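Local coordinates for protein aminoacyl-tRNA synthetase (Cryptosporidium parvum, PDB 5F9Z) that probably attaches proline to its cognate tRNA in an ATP-dependent reaction, and here binds halofuginone together with a non-hydrolysable ATP analogue, at residues E38-Y43 / T161-T166; Y56-T61 / R278-M283. All blocks are in the same frame, centred on the assembly; numbering follows the deposited sequence.

In the fold
Contacts 1 and 2 lie with their centres about 11 Å apart and share one apolar core: Phe163, which meets Ile40 in contact 1, also packs on the helix of contact 2, its CB 3.5 Å from Gly281 N. Contact 2 joins helices 53-71 and 278-287, and all four of its touching residues are buried. Contact 1 sets strand 40-42 against the loop between strands 144-153 and 168-178 and runs outward to exposed Tyr42. Both are apolar between their segments, yet both touch the nucleotide: 161-166 through main-chain bonds to adenine and an arginine on the phosphate, 278-283 through one arginine on the ribose side.

Contact 1: residues E38-Y43 / T161-T166; sequences EMIEYY and TPFIRT. With ANP (phosphoaminophosphonic acid-adenylate ester), chain D.
Ile40 and Phe163 approach from opposite directions and carry most of the contact. Ile40 CD1 lies 3.5 Å from Phe163 CZ, and Ile40 CG1 lies 3.6 Å from Phe163 CE2, so the outer end of the ring is met by two successive carbons of one branch, arriving obliquely. That branch is placed by chi1 of -74°, which keeps CG1 near the backbone N of Ile40 and swings it away from its carbonyl carbon. A lighter touch follows at the exposed margin, where Tyr42 CE1 comes 4.2 Å from Pro162 CG; the hydroxyl of Tyr42 is engaged separately, by Ser31.

Behind Pro162 and Phe163 the loop turns to the nucleotide. The N and O of Thr161 both bond to the main chain of Arg165, with Ile164 as the extra residue on that side, a classic beta bulge, and Thr166 follows directly. Its amide N donates to ANP N1 over 3.2 Å (N-H...N angle 165°), while its carbonyl O accepts from ANP N6, also at 3.2 Å. This main-chain pair reads the N1/N6 edge of adenine. Arg165 meets the gamma phosphate with the edge of its guanidinium, the phosphorus close to the guanidinium plane: NH2 reaches ANP O2G at 2.6 Å, nearly straight at 172°, and NH1 reaches ANP O3G at 3.2 Å. Glu156, in a salt bridge with Arg165 NH1, helps hold the group in position. The setting is consistent with the motif 2 loop of class II synthetases.

Outward, Phe163 also rests on Tyr30 of helix 26-36, on Leu51 of strand 49-51 and on Ile280 and Ile284 of helix 278-287, while Pro162 leans on Ile34. The nucleotide-binding loop is thus packed between helices 26-36 and 278-287 and the small antiparallel sheet of strands 40-42 and 49-51.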
ATOM      1  N   GLU A  38       8.419 -12.272 -11.678  1.00 29.13           N
ATOM      2  CA  GLU A  38       7.203 -13.074 -11.822  1.00 30.25           C
ATOM      3  C   GLU A  38       6.103 -12.587 -10.882  1.00 29.43           C
ATOM      4  O   GLU A  38       5.352 -13.377 -10.307  1.00 30.31           O
ATOM      5  CB  GLU A  38       7.492 -14.561 -11.612  1.00 31.84           C
ATOM      6  CG  GLU A  38       8.472 -15.131 -12.622  1.00 34.47           C
ATOM      7  CD  GLU A  38       8.793 -16.587 -12.369  1.00 37.07           C
ATOM      8  OE1 GLU A  38       9.022 -16.953 -11.197  1.00 38.31           O
ATOM      9  OE2 GLU A  38       8.809 -17.367 -13.344  1.00 39.45           O
ATOM     10  N   MET A  39       6.012 -11.267 -10.723  1.00 28.67           N
ATOM     11  CA  MET A  39       4.928 -10.648  -9.972  1.00 29.39           C
ATOM     12  C   MET A  39       3.750 -10.278 -10.862  1.00 28.43           C
ATOM     13  O   MET A  39       2.593 -10.489 -10.480  1.00 26.71           O
ATOM     14  CB  MET A  39       5.428  -9.389  -9.259  1.00 30.80           C
ATOM     15  CG  MET A  39       5.872  -9.586  -7.824  1.00 33.60           C
ATOM     16  SD  MET A  39       6.013  -7.994  -6.992  1.00 35.79           S
ATOM     17  CE  MET A  39       6.121  -8.507  -5.282  1.00 36.91           C
ATOM     18  N   ILE A  40       4.027  -9.736 -12.045  1.00 29.22           N
ATOM     19  CA  ILE A  40       3.022  -9.086 -12.876  1.00 30.71           C
ATOM     20  C   ILE A  40       3.190  -9.539 -14.319  1.00 31.77           C
ATOM     21  O   ILE A  40       4.313  -9.684 -14.812  1.00 34.60           O
ATOM     22  CB  ILE A  40       3.134  -7.548 -12.768  1.00 32.91           C
ATOM     23  CG1 ILE A  40       2.600  -7.070 -11.419  1.00 34.29           C
ATOM     24  CG2 ILE A  40       2.402  -6.852 -13.908  1.00 31.88           C
ATOM     25  CD1 ILE A  40       1.133  -7.348 -11.227  1.00 35.98           C
ATOM     26  N   GLU A  41       2.066  -9.776 -14.990  1.00 30.89           N
ATOM     27  CA  GLU A  41       2.019  -9.939 -16.436  1.00 33.28           C
ATOM     28  C   GLU A  41       1.142  -8.840 -17.015  1.00 35.64           C
ATOM     29  O   GLU A  41       0.038  -8.596 -16.514  1.00 35.23           O
ATOM     30  CB  GLU A  41       1.474 -11.314 -16.831  1.00 35.47           C
ATOM     31  CG  GLU A  41       2.449 -12.462 -16.635  1.00 37.25           C
ATOM     32  CD  GLU A  41       3.546 -12.492 -17.685  1.00 38.87           C
ATOM     33  OE1 GLU A  41       4.514 -13.260 -17.505  1.00 39.90           O
ATOM     34  OE2 GLU A  41       3.440 -11.756 -18.689  1.00 39.36           O
ATOM     35  N   TYR A  42       1.633  -8.172 -18.054  1.00 36.28           N
ATOM     36  CA  TYR A  42       0.838  -7.147 -18.714  1.00 36.73           C
ATOM     37  C   TYR A  42      -0.285  -7.790 -19.519  1.00 38.73           C
ATOM     38  O   TYR A  42      -0.110  -8.846 -20.132  1.00 40.19           O
ATOM     39  CB  TYR A  42       1.718  -6.284 -19.619  1.00 36.71           C
ATOM     40  CG  TYR A  42       2.642  -5.358 -18.862  1.00 35.37           C
ATOM     41  CD1 TYR A  42       2.169  -4.175 -18.308  1.00 33.98           C
ATOM     42  CD2 TYR A  42       3.986  -5.664 -18.701  1.00 35.49           C
ATOM     43  CE1 TYR A  42       3.009  -3.324 -17.615  1.00 33.39           C
ATOM     44  CE2 TYR A  42       4.835  -4.819 -18.010  1.00 35.32           C
ATOM     45  CZ  TYR A  42       4.341  -3.650 -17.469  1.00 35.12           C
ATOM     46  OH  TYR A  42       5.182  -2.807 -16.781  1.00 35.91           O
ATOM     47  N   TYR A  43      -1.447  -7.144 -19.507  1.00 38.41           N
ATOM     48  CA  TYR A  43      -2.648  -7.663 -20.139  1.00 37.51           C
ATOM     49  C   TYR A  43      -2.962  -6.861 -21.395  1.00 38.08           C
ATOM     50  O   TYR A  43      -2.607  -5.684 -21.504  1.00 38.59           O
ATOM     51  CB  TYR A  43      -3.830  -7.610 -19.165  1.00 36.21           C
ATOM     52  CG  TYR A  43      -4.966  -8.553 -19.492  1.00 35.70           C
ATOM     53  CD1 TYR A  43      -4.764  -9.926 -19.529  1.00 35.50           C
ATOM     54  CD2 TYR A  43      -6.244  -8.071 -19.735  1.00 36.60           C
ATOM     55  CE1 TYR A  43      -5.801 -10.792 -19.819  1.00 36.77           C
ATOM     56  CE2 TYR A  43      -7.287  -8.929 -20.024  1.00 39.13           C
ATOM     57  CZ  TYR A  43      -7.060 -10.288 -20.063  1.00 38.82           C
ATOM     58  OH  TYR A  43      -8.097 -11.144 -20.352  1.00 41.08           O
ATOM     59  N   THR A 161      -0.664   2.731 -13.828  1.00 32.73           N
ATOM     60  CA  THR A 161       0.577   2.232 -13.262  1.00 31.87           C
ATOM     61  C   THR A 161       0.257   0.930 -12.539  1.00 31.79           C
ATOM     62  O   THR A 161      -0.747   0.865 -11.808  1.00 31.62           O
ATOM     63  CB  THR A 161       1.207   3.248 -12.297  1.00 31.47           C
ATOM     64  OG1 THR A 161       1.418   4.492 -12.977  1.00 33.10           O
ATOM     65  CG2 THR A 161       2.540   2.737 -11.767  1.00 31.15           C
ATOM     66  N   PRO A 162       1.046  -0.124 -12.735  1.00 31.08           N
ATOM     67  CA  PRO A 162       0.790  -1.382 -12.022  1.00 27.89           C
ATOM     68  C   PRO A 162       0.687  -1.159 -10.520  1.00 25.55           C
ATOM     69  O   PRO A 162       1.483  -0.425  -9.926  1.00 25.83           O
ATOM     70  CB  PRO A 162       2.001  -2.244 -12.390  1.00 27.69           C
ATOM     71  CG  PRO A 162       2.404  -1.739 -13.737  1.00 31.19           C
ATOM     72  CD  PRO A 162       2.139  -0.256 -13.715  1.00 31.90           C
ATOM     73  N   PHE A 163      -0.328  -1.782  -9.916  1.00 23.02           N
ATOM     74  CA  PHE A 163      -0.674  -1.627  -8.505  1.00 21.39           C
ATOM     75  C   PHE A 163      -1.150  -0.214  -8.180  1.00 22.05           C
ATOM     76  O   PHE A 163      -2.255  -0.038  -7.654  1.00 20.82           O
ATOM     77  CB  PHE A 163       0.507  -1.996  -7.601  1.00 21.01           C
ATOM     78  CG  PHE A 163       1.002  -3.401  -7.789  1.00 22.11           C
ATOM     79  CD1 PHE A 163       0.262  -4.478  -7.330  1.00 22.42           C
ATOM     80  CD2 PHE A 163       2.216  -3.643  -8.409  1.00 21.71           C
ATOM     81  CE1 PHE A 163       0.719  -5.771  -7.496  1.00 21.79           C
ATOM     82  CE2 PHE A 163       2.680  -4.933  -8.575  1.00 22.59           C
ATOM     83  CZ  PHE A 163       1.929  -5.999  -8.118  1.00 21.99           C
ATOM     84  N   ILE A 164      -0.330   0.794  -8.492  1.00 23.37           N
ATOM     85  CA  ILE A 164      -0.604   2.160  -8.047  1.00 25.62           C
ATOM     86  C   ILE A 164      -1.955   2.641  -8.569  1.00 27.53           C
ATOM     87  O   ILE A 164      -2.793   3.139  -7.807  1.00 29.00           O
ATOM     88  CB  ILE A 164       0.532   3.105  -8.480  1.00 25.87           C
ATOM     89  CG1 ILE A 164       1.881   2.591  -7.969  1.00 24.48           C
ATOM     90  CG2 ILE A 164       0.268   4.515  -7.973  1.00 25.39           C
ATOM     91  CD1 ILE A 164       1.973   2.505  -6.462  1.00 22.84           C
ATOM     92  N   ARG A 165      -2.185   2.507  -9.874  1.00 27.23           N
ATOM     93  CA  ARG A 165      -3.441   2.941 -10.488  1.00 27.65           C
ATOM     94  C   ARG A 165      -3.780   1.965 -11.610  1.00 27.00           C
ATOM     95  O   ARG A 165      -3.210   2.042 -12.702  1.00 27.72           O
ATOM     96  CB  ARG A 165      -3.340   4.371 -11.007  1.00 28.88           C
ATOM     97  CG  ARG A 165      -4.630   4.895 -11.615  1.00 29.80           C
ATOM     98  CD  ARG A 165      -4.536   6.380 -11.925  1.00 32.75           C
ATOM     99  NE  ARG A 165      -4.195   7.161 -10.740  1.00 35.65           N
ATOM    100  CZ  ARG A 165      -5.075   7.557  -9.825  1.00 36.55           C
ATOM    101  NH1 ARG A 165      -6.358   7.241  -9.956  1.00 36.16           N
ATOM    102  NH2 ARG A 165      -4.675   8.266  -8.778  1.00 36.18           N
ATOM    103  N   THR A 166      -4.709   1.054 -11.338  1.00 27.25           N
ATOM    104  CA  THR A 166      -5.132   0.049 -12.299  1.00 29.01           C
ATOM    105  C   THR A 166      -6.633   0.162 -12.535  1.00 27.49           C
ATOM    106  O   THR A 166      -7.394   0.531 -11.635  1.00 23.41           O
ATOM    107  CB  THR A 166      -4.784  -1.365 -11.818  1.00 30.14           C
ATOM    108  OG1 THR A 166      -5.546  -1.673 -10.645  1.00 31.94           O
ATOM    109  CG2 THR A 166      -3.304  -1.460 -11.484  1.00 30.60           C
TER
HETATM  110  PG  ANP D 701      -7.767   9.257  -6.794  1.00 35.98           P
HETATM  111  O1G ANP D 701      -8.101  10.661  -7.181  1.00 36.83           O
HETATM  112  O2G ANP D 701      -6.206   9.053  -6.887  1.00 37.53           O
HETATM  113  O3G ANP D 701      -8.476   8.247  -7.783  1.00 33.56           O
HETATM  114  PB  ANP D 701      -9.724   8.147  -5.104  1.00 33.27           P
HETATM  115  O1B ANP D 701     -10.792   9.032  -4.397  1.00 34.34           O
HETATM  116  O2B ANP D 701     -10.210   7.781  -6.469  1.00 29.25           O
HETATM  117  N3B ANP D 701      -8.269   8.981  -5.198  1.00 34.60           N
HETATM  118  PA  ANP D 701     -10.622   6.183  -3.405  1.00 32.60           P
HETATM  119  O1A ANP D 701     -11.861   6.010  -4.194  1.00 31.72           O
HETATM  120  O2A ANP D 701     -10.791   7.040  -2.148  1.00 32.73           O
HETATM  121  O3A ANP D 701      -9.473   6.853  -4.273  1.00 33.68           O
HETATM  122  O5' ANP D 701     -10.073   4.739  -3.047  1.00 33.97           O
HETATM  123  C5' ANP D 701      -9.443   4.460  -1.777  1.00 32.38           C
HETATM  124  C4' ANP D 701      -7.959   4.298  -1.989  1.00 30.88           C
HETATM  125  O4' ANP D 701      -7.734   3.377  -3.071  1.00 30.42           O
HETATM  126  C3' ANP D 701      -7.214   5.565  -2.389  1.00 31.00           C
HETATM  127  O3' ANP D 701      -6.816   6.296  -1.236  1.00 32.89           O
HETATM  128  C2' ANP D 701      -6.006   5.017  -3.156  1.00 31.12           C
HETATM  129  O2' ANP D 701      -4.918   4.734  -2.284  1.00 31.49           O
HETATM  130  C1' ANP D 701      -6.551   3.720  -3.771  1.00 30.23           C
HETATM  131  N9  ANP D 701      -6.876   3.814  -5.191  1.00 30.24           N
HETATM  132  C8  ANP D 701      -7.669   4.753  -5.799  1.00 30.26           C
HETATM  133  N7  ANP D 701      -7.796   4.588  -7.094  1.00 29.98           N
HETATM  134  C5  ANP D 701      -7.040   3.455  -7.355  1.00 30.23           C
HETATM  135  C6  ANP D 701      -6.767   2.752  -8.545  1.00 31.51           C
HETATM  136  N6  ANP D 701      -7.244   3.101  -9.742  1.00 30.98           N
HETATM  137  N1  ANP D 701      -5.973   1.659  -8.460  1.00 31.78           N
HETATM  138  C2  ANP D 701      -5.493   1.305  -7.264  1.00 30.35           C
HETATM  139  N3  ANP D 701      -5.682   1.889  -6.079  1.00 30.02           N
HETATM  140  C4  ANP D 701      -6.470   2.966  -6.193  1.00 30.17           C

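Contact 2: residues Y56-T61 / R278-M283. With ANP (phosphoaminophosphonic acid-adenylate ester), chain D.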
ATOM      1  N   TYR A  56       0.483 -11.855  -5.670  1.00 21.75           N
ATOM      2  CA  TYR A  56      -0.816 -12.097  -5.052  1.00 22.10           C
ATOM      3  C   TYR A  56      -0.676 -12.654  -3.641  1.00 22.10           C
ATOM      4  O   TYR A  56      -1.581 -12.481  -2.817  1.00 22.77           O
ATOM      5  CB  TYR A  56      -1.650 -13.042  -5.916  1.00 22.65           C
ATOM      6  CG  TYR A  56      -3.081 -13.159  -5.449  1.00 22.87           C
ATOM      7  CD1 TYR A  56      -3.973 -12.107  -5.617  1.00 23.63           C
ATOM      8  CD2 TYR A  56      -3.541 -14.316  -4.832  1.00 22.43           C
ATOM      9  CE1 TYR A  56      -5.282 -12.202  -5.189  1.00 23.18           C
ATOM     10  CE2 TYR A  56      -4.851 -14.421  -4.402  1.00 23.10           C
ATOM     11  CZ  TYR A  56      -5.715 -13.360  -4.582  1.00 22.54           C
ATOM     12  OH  TYR A  56      -7.019 -13.458  -4.155  1.00 22.53           O
ATOM     13  N   PHE A  57       0.440 -13.327  -3.347  1.00 20.80           N
ATOM     14  CA  PHE A  57       0.710 -13.741  -1.974  1.00 21.31           C
ATOM     15  C   PHE A  57       0.773 -12.536  -1.045  1.00 22.08           C
ATOM     16  O   PHE A  57       0.269 -12.584   0.083  1.00 22.54           O
ATOM     17  CB  PHE A  57       2.019 -14.533  -1.908  1.00 20.92           C
ATOM     18  CG  PHE A  57       2.444 -14.896  -0.507  1.00 20.54           C
ATOM     19  CD1 PHE A  57       3.200 -14.016   0.258  1.00 19.03           C
ATOM     20  CD2 PHE A  57       2.097 -16.119   0.041  1.00 19.61           C
ATOM     21  CE1 PHE A  57       3.588 -14.346   1.542  1.00 17.73           C
ATOM     22  CE2 PHE A  57       2.488 -16.456   1.324  1.00 18.96           C
ATOM     23  CZ  PHE A  57       3.234 -15.568   2.075  1.00 18.63           C
ATOM     24  N   ILE A  58       1.398 -11.448  -1.501  1.00 22.39           N
ATOM     25  CA  ILE A  58       1.538 -10.264  -0.661  1.00 23.45           C
ATOM     26  C   ILE A  58       0.175  -9.648  -0.374  1.00 23.12           C
ATOM     27  O   ILE A  58      -0.080  -9.163   0.735  1.00 23.46           O
ATOM     28  CB  ILE A  58       2.499  -9.258  -1.318  1.00 23.77           C
ATOM     29  CG1 ILE A  58       3.879  -9.896  -1.495  1.00 25.60           C
ATOM     30  CG2 ILE A  58       2.597  -7.984  -0.489  1.00 24.38           C
ATOM     31  CD1 ILE A  58       4.945  -8.932  -1.950  1.00 25.84           C
ATOM     32  N   TRP A  59      -0.728  -9.670  -1.357  1.00 22.21           N
ATOM     33  CA  TRP A  59      -2.077  -9.174  -1.109  1.00 24.30           C
ATOM     34  C   TRP A  59      -2.839 -10.099  -0.170  1.00 23.90           C
ATOM     35  O   TRP A  59      -3.596  -9.632   0.690  1.00 22.50           O
ATOM     36  CB  TRP A  59      -2.835  -9.005  -2.424  1.00 24.44           C
ATOM     37  CG  TRP A  59      -4.232  -8.513  -2.219  1.00 24.24           C
ATOM     38  CD1 TRP A  59      -5.388  -9.210  -2.426  1.00 24.20           C
ATOM     39  CD2 TRP A  59      -4.622  -7.222  -1.737  1.00 22.08           C
ATOM     40  NE1 TRP A  59      -6.473  -8.427  -2.115  1.00 23.54           N
ATOM     41  CE2 TRP A  59      -6.030  -7.202  -1.689  1.00 22.63           C
ATOM     42  CE3 TRP A  59      -3.917  -6.079  -1.347  1.00 22.02           C
ATOM     43  CZ2 TRP A  59      -6.747  -6.083  -1.268  1.00 21.09           C
ATOM     44  CZ3 TRP A  59      -4.629  -4.970  -0.929  1.00 20.72           C
ATOM     45  CH2 TRP A  59      -6.029  -4.980  -0.893  1.00 20.48           C
ATOM     46  N   GLU A  60      -2.655 -11.414  -0.320  1.00 24.88           N
ATOM     47  CA  GLU A  60      -3.275 -12.356   0.606  1.00 24.53           C
ATOM     48  C   GLU A  60      -2.764 -12.149   2.024  1.00 24.40           C
ATOM     49  O   GLU A  60      -3.515 -12.315   2.992  1.00 24.40           O
ATOM     50  CB  GLU A  60      -3.019 -13.792   0.149  1.00 25.22           C
ATOM     51  CG  GLU A  60      -3.795 -14.194  -1.088  1.00 26.10           C
ATOM     52  CD  GLU A  60      -3.572 -15.644  -1.470  1.00 29.26           C
ATOM     53  OE1 GLU A  60      -2.408 -16.098  -1.441  1.00 30.69           O
ATOM     54  OE2 GLU A  60      -4.564 -16.332  -1.789  1.00 31.03           O
ATOM     55  N   THR A  61      -1.487 -11.789   2.166  1.00 23.30           N
ATOM     56  CA  THR A  61      -0.945 -11.485   3.487  1.00 22.90           C
ATOM     57  C   THR A  61      -1.521 -10.179   4.019  1.00 23.99           C
ATOM     58  O   THR A  61      -1.921 -10.096   5.187  1.00 26.06           O
ATOM     59  CB  THR A  61       0.581 -11.418   3.427  1.00 22.81           C
ATOM     60  OG1 THR A  61       1.090 -12.637   2.873  1.00 24.70           O
ATOM     61  CG2 THR A  61       1.162 -11.219   4.819  1.00 20.95           C
ATOM     62  N   ARG A 278      -2.692  -1.070  -4.404  1.00 24.46           N
ATOM     63  CA  ARG A 278      -1.676  -0.025  -4.514  1.00 24.72           C
ATOM     64  C   ARG A 278      -0.600  -0.172  -3.445  1.00 25.29           C
ATOM     65  O   ARG A 278       0.566   0.166  -3.687  1.00 25.59           O
ATOM     66  CB  ARG A 278      -2.345   1.349  -4.419  1.00 24.96           C
ATOM     67  CG  ARG A 278      -1.398   2.507  -4.162  1.00 26.78           C
ATOM     68  CD  ARG A 278      -2.158   3.814  -4.021  1.00 28.18           C
ATOM     69  NE  ARG A 278      -2.755   4.243  -5.282  1.00 30.65           N
ATOM     70  CZ  ARG A 278      -3.277   5.448  -5.489  1.00 32.50           C
ATOM     71  NH1 ARG A 278      -3.273   6.348  -4.514  1.00 32.28           N
ATOM     72  NH2 ARG A 278      -3.799   5.755  -6.668  1.00 33.45           N
ATOM     73  N   ALA A 279      -0.969  -0.680  -2.266  1.00 25.27           N
ATOM     74  CA  ALA A 279      -0.002  -0.859  -1.186  1.00 25.10           C
ATOM     75  C   ALA A 279       1.181  -1.706  -1.633  1.00 24.04           C
ATOM     76  O   ALA A 279       2.319  -1.467  -1.213  1.00 24.29           O
ATOM     77  CB  ALA A 279      -0.683  -1.494   0.025  1.00 25.02           C
ATOM     78  N   ILE A 280       0.933  -2.700  -2.487  1.00 24.11           N
ATOM     79  CA  ILE A 280       2.018  -3.542  -2.982  1.00 23.60           C
ATOM     80  C   ILE A 280       2.981  -2.719  -3.828  1.00 24.71           C
ATOM     81  O   ILE A 280       4.205  -2.812  -3.674  1.00 27.58           O
ATOM     82  CB  ILE A 280       1.451  -4.737  -3.768  1.00 21.53           C
ATOM     83  CG1 ILE A 280       0.464  -5.522  -2.900  1.00 20.35           C
ATOM     84  CG2 ILE A 280       2.579  -5.638  -4.252  1.00 19.84           C
ATOM     85  CD1 ILE A 280      -0.156  -6.711  -3.600  1.00 21.29           C
ATOM     86  N   GLY A 281       2.442  -1.891  -4.725  1.00 22.59           N
ATOM     87  CA  GLY A 281       3.297  -1.081  -5.577  1.00 22.82           C
ATOM     88  C   GLY A 281       4.125  -0.077  -4.798  1.00 24.02           C
ATOM     89  O   GLY A 281       5.314   0.108  -5.075  1.00 24.36           O
ATOM     90  N   VAL A 282       3.510   0.583  -3.814  1.00 25.29           N
ATOM     91  CA  VAL A 282       4.248   1.528  -2.978  1.00 25.21           C
ATOM     92  C   VAL A 282       5.360   0.811  -2.226  1.00 24.85           C
ATOM     93  O   VAL A 282       6.472   1.336  -2.079  1.00 24.06           O
ATOM     94  CB  VAL A 282       3.288   2.252  -2.016  1.00 23.11           C
ATOM     95  CG1 VAL A 282       4.044   3.277  -1.180  1.00 21.19           C
ATOM     96  CG2 VAL A 282       2.158   2.915  -2.787  1.00 17.44           C
ATOM     97  N   MET A 283       5.083  -0.403  -1.745  1.00 24.10           N
ATOM     98  CA  MET A 283       6.102  -1.176  -1.043  1.00 25.18           C
ATOM     99  C   MET A 283       7.233  -1.581  -1.981  1.00 25.47           C
ATOM    100  O   MET A 283       8.405  -1.566  -1.589  1.00 26.69           O
ATOM    101  CB  MET A 283       5.461  -2.403  -0.392  1.00 27.47           C
ATOM    102  CG  MET A 283       6.429  -3.336   0.318  1.00 29.55           C
ATOM    103  SD  MET A 283       7.085  -4.620  -0.765  1.00 32.51           S
ATOM    104  CE  MET A 283       5.569  -5.371  -1.350  1.00 31.48           C
TER
HETATM  105  PG  ANP D 701      -7.767   9.257  -6.794  1.00 35.98           P
HETATM  106  O1G ANP D 701      -8.101  10.661  -7.181  1.00 36.83           O
HETATM  107  O2G ANP D 701      -6.206   9.053  -6.887  1.00 37.53           O
HETATM  108  O3G ANP D 701      -8.476   8.247  -7.783  1.00 33.56           O
HETATM  109  PB  ANP D 701      -9.724   8.147  -5.104  1.00 33.27           P
HETATM  110  O1B ANP D 701     -10.792   9.032  -4.397  1.00 34.34           O
HETATM  111  O2B ANP D 701     -10.210   7.781  -6.469  1.00 29.25           O
HETATM  112  N3B ANP D 701      -8.269   8.981  -5.198  1.00 34.60           N
HETATM  113  PA  ANP D 701     -10.622   6.183  -3.405  1.00 32.60           P
HETATM  114  O1A ANP D 701     -11.861   6.010  -4.194  1.00 31.72           O
HETATM  115  O2A ANP D 701     -10.791   7.040  -2.148  1.00 32.73           O
HETATM  116  O3A ANP D 701      -9.473   6.853  -4.273  1.00 33.68           O
HETATM  117  O5' ANP D 701     -10.073   4.739  -3.047  1.00 33.97           O
HETATM  118  C5' ANP D 701      -9.443   4.460  -1.777  1.00 32.38           C
HETATM  119  C4' ANP D 701      -7.959   4.298  -1.989  1.00 30.88           C
HETATM  120  O4' ANP D 701      -7.734   3.377  -3.071  1.00 30.42           O
HETATM  121  C3' ANP D 701      -7.214   5.565  -2.389  1.00 31.00           C
HETATM  122  O3' ANP D 701      -6.816   6.296  -1.236  1.00 32.89           O
HETATM  123  C2' ANP D 701      -6.006   5.017  -3.156  1.00 31.12           C
HETATM  124  O2' ANP D 701      -4.918   4.734  -2.284  1.00 31.49           O
HETATM  125  C1' ANP D 701      -6.551   3.720  -3.771  1.00 30.23           C
HETATM  126  N9  ANP D 701      -6.876   3.814  -5.191  1.00 30.24           N
HETATM  127  C8  ANP D 701      -7.669   4.753  -5.799  1.00 30.26           C
HETATM  128  N7  ANP D 701      -7.796   4.588  -7.094  1.00 29.98           N
HETATM  129  C5  ANP D 701      -7.040   3.455  -7.355  1.00 30.23           C
HETATM  130  C6  ANP D 701      -6.767   2.752  -8.545  1.00 31.51           C
HETATM  131  N6  ANP D 701      -7.244   3.101  -9.742  1.00 30.98           N
HETATM  132  N1  ANP D 701      -5.973   1.659  -8.460  1.00 31.78           N
HETATM  133  C2  ANP D 701      -5.493   1.305  -7.264  1.00 30.35           C
HETATM  134  N3  ANP D 701      -5.682   1.889  -6.079  1.00 30.02           N
HETATM  135  C4  ANP D 701      -6.470   2.966  -6.193  1.00 30.17           C
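Trp59 meets Ile280 through the base of its side chain: Ile280 CD1 lies 3.7 Å from Trp59 CB and is oblique to the indole. A chi1 of 179° places the ring opposite the backbone N of Trp59, and the indole goes on to touch Leu170 of strand 168-178. The other flat group, the guanidinium of Arg278, lies at the nucleotide. One of its faces receives the ribose, with ANP C2' 3.3 Å above the plane and displaced toward the rim, while Arg278 NH2 comes 3.9 Å from ANP N9. Arg278 NH1 makes a close approach to ANP O2', at 3.2 Å. Two of the guanidinium nitrogens are held by main-chain carbonyls, NE by Ile164 O and NH1 by Gln239 O, which limits the rotation of the group. An arginine placed here is consistent with motif 3 of class II synthetases.

Between the helices the remaining contacts are aliphatic. Ile58 and Ile280, the pair with the nearest CA atoms, cross obliquely, Ile58 CG2 approaching Ile280 CG1 to 4.1 Å. One turn on, Ile58 and Met283 meet tip to tip, with Ile58 CD1 3.7 Å from Met283 CE; bends at chi2 and chi3 of the methionine bring its methyl to this spot. The short axes approach to 10.0 Å at an angle of 115°, and 218 Å² is buried over both sides.

Cohesion between the two segments therefore comes from carbon-to-carbon contact, whereas the side-chain hydrogen bonding and the charge of 278-283 lie at Arg278. The same short helical segment presents a hydrophobic side to helix 53-71 and a cationic group to the nucleotide.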